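Local coordinates for periplasmic binding protein/LacI transcriptional regulator (Alkaliphilus metalliredigens, PDB 3CTP) that binds beta-D-xylulofuranose between the two lobes of its periplasmic-binding-protein-like core and probably regulates transcription as a sugar-responsive repressor of the LacI family, at residues L274-L279 with E319-I324. Numbering follows the deposited sequence.
Sequences LLYPSL and ERETTI
Glu321 lays its CB against the ring of Pro277, with CB of Glu321 3.5 Å from CB of Pro277. CG of Glu321 is anti to its carbonyl carbon (chi1 -66°), and the extended chain carries the carboxylate to the backbone of Ser278. There OE1 of Glu321 accepts a nearly straight bond from N of Ser278 at 2.9 Å, on its anti side. OG of Ser278 adds a weak bond to the same oxygen. The exchange is mutual, because N of Glu321 donates to O of Ser278 at 2.9 Å from above the carbonyl plane. N of Thr322 gives that carbonyl oxygen a second, weak bond.

Arg320 passes its aliphatic chain along Ser278, CD of Arg320 lying 3.7 Å from CB of Ser278. Its NH1 then reaches O of Leu279 at 2.9 Å, in the carbonyl plane, while its NH2 bonds OD1 of Asn268. On the buried side, CG2 of Thr322 lies against the carbonyls, 3.3 Å from O of Ser278, with O of Pro277 slightly farther. OG1 of Thr322 lies beside Leu279, 3.6 Å from CA of Leu279, and is held by O of Ile263 and N of Thr280.

The peptide bond before Pro277 is cis. Tyr276, just ahead of it, packs on Lys251 of the second subunit. The contact ties the loop between helix 271-274 and strand 281-283 to the C-terminal tail beyond strand 311-318. It belongs to the C-terminal lobe of a two-lobed LacI-type periplasmic-binding-protein fold, with the side chain of Leu279 about 10 Å from the bound beta-D-xylulofuranose.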
# COMPACT_ATOMS: atom_id res chain seq x y z
N LEU A 274 -2.27 -12.52 -1.09
CA LEU A 274 -1.60 -12.27 -2.33
C LEU A 274 -0.38 -13.17 -2.45
O LEU A 274 -0.10 -13.67 -3.55
CB LEU A 274 -1.19 -10.79 -2.37
CG LEU A 274 -0.48 -10.36 -3.63
CD1 LEU A 274 -1.33 -10.71 -4.83
CD2 LEU A 274 -0.27 -8.87 -3.52
N LEU A 275 0.32 -13.40 -1.34
CA LEU A 275 1.51 -14.28 -1.32
C LEU A 275 1.28 -15.78 -0.98
O LEU A 275 0.19 -16.18 -0.63
CB LEU A 275 2.57 -13.71 -0.37
CG LEU A 275 2.17 -13.60 1.12
CD1 LEU A 275 1.49 -14.86 1.68
CD2 LEU A 275 3.38 -13.30 1.94
N TYR A 276 2.36 -16.58 -1.04
CA TYR A 276 2.27 -18.05 -1.09
C TYR A 276 3.40 -18.74 -0.33
O TYR A 276 4.56 -18.36 -0.46
CB TYR A 276 2.30 -18.49 -2.56
CG TYR A 276 2.34 -19.98 -2.79
CD1 TYR A 276 1.22 -20.66 -3.23
CD2 TYR A 276 3.50 -20.70 -2.56
CE1 TYR A 276 1.25 -22.03 -3.44
CE2 TYR A 276 3.54 -22.07 -2.77
CZ TYR A 276 2.41 -22.73 -3.21
OH TYR A 276 2.45 -24.09 -3.42
N PRO A 277 3.06 -19.74 0.49
CA PRO A 277 1.69 -20.15 0.75
C PRO A 277 0.94 -19.02 1.44
O PRO A 277 1.56 -18.15 2.05
CB PRO A 277 1.84 -21.36 1.69
CG PRO A 277 3.19 -21.24 2.28
CD PRO A 277 4.04 -20.48 1.31
N SER A 278 -0.39 -19.03 1.33
CA SER A 278 -1.20 -17.97 1.93
C SER A 278 -1.12 -18.03 3.45
O SER A 278 -0.97 -19.09 4.04
CB SER A 278 -2.64 -18.07 1.47
OG SER A 278 -3.12 -19.39 1.75
N LEU A 279 -1.25 -16.86 4.07
CA LEU A 279 -0.85 -16.65 5.46
C LEU A 279 -1.99 -16.86 6.46
O LEU A 279 -3.01 -16.17 6.40
CB LEU A 279 -0.35 -15.21 5.60
CG LEU A 279 0.10 -14.74 6.98
CD1 LEU A 279 1.29 -15.52 7.47
CD2 LEU A 279 0.48 -13.27 6.86
N GLU A 319 -7.59 -19.44 9.13
CA GLU A 319 -6.60 -20.50 8.90
C GLU A 319 -6.32 -20.61 7.41
O GLU A 319 -7.25 -20.78 6.63
CB GLU A 319 -7.13 -21.86 9.40
CG GLU A 319 -7.15 -22.02 10.89
CD GLU A 319 -7.42 -23.48 11.29
OE1 GLU A 319 -6.59 -24.37 10.98
OE2 GLU A 319 -8.48 -23.72 11.91
N ARG A 320 -5.05 -20.50 7.03
CA ARG A 320 -4.65 -20.67 5.64
C ARG A 320 -3.52 -21.68 5.55
O ARG A 320 -3.56 -22.71 6.23
CB ARG A 320 -4.28 -19.33 5.02
CG ARG A 320 -5.41 -18.31 5.08
CD ARG A 320 -5.12 -17.19 4.11
NE ARG A 320 -6.20 -16.21 4.02
CZ ARG A 320 -6.09 -14.94 4.43
NH1 ARG A 320 -4.96 -14.51 5.00
NH2 ARG A 320 -7.11 -14.12 4.25
N GLU A 321 -2.53 -21.44 4.69
CA GLU A 321 -1.59 -22.50 4.32
C GLU A 321 -0.28 -22.50 5.09
O GLU A 321 0.50 -23.46 4.99
CB GLU A 321 -1.29 -22.46 2.81
CG GLU A 321 -2.48 -22.79 1.90
CD GLU A 321 -2.22 -22.43 0.43
OE1 GLU A 321 -1.41 -21.51 0.15
OE2 GLU A 321 -2.83 -23.06 -0.46
N THR A 322 -0.01 -21.44 5.87
CA THR A 322 1.25 -21.40 6.62
C THR A 322 1.20 -22.08 8.00
O THR A 322 2.19 -22.08 8.74
CB THR A 322 1.75 -19.96 6.81
OG1 THR A 322 0.73 -19.23 7.47
CG2 THR A 322 2.01 -19.31 5.44
N THR A 323 0.04 -22.65 8.35
CA THR A 323 -0.03 -23.56 9.50
C THR A 323 -0.65 -24.85 9.00
O THR A 323 -1.37 -24.85 8.00
CB THR A 323 -0.85 -22.98 10.67
OG1 THR A 323 -2.15 -22.57 10.19
CG2 THR A 323 -0.14 -21.77 11.23
N ILE A 324 -0.35 -25.95 9.69
CA ILE A 324 -0.74 -27.27 9.20
C ILE A 324 -2.17 -27.60 9.57
O ILE A 324 -2.67 -27.12 10.59
CB ILE A 324 0.17 -28.33 9.80
CG1 ILE A 324 0.11 -28.25 11.33
CG2 ILE A 324 1.61 -28.15 9.28
CD1 ILE A 324 1.06 -29.21 12.06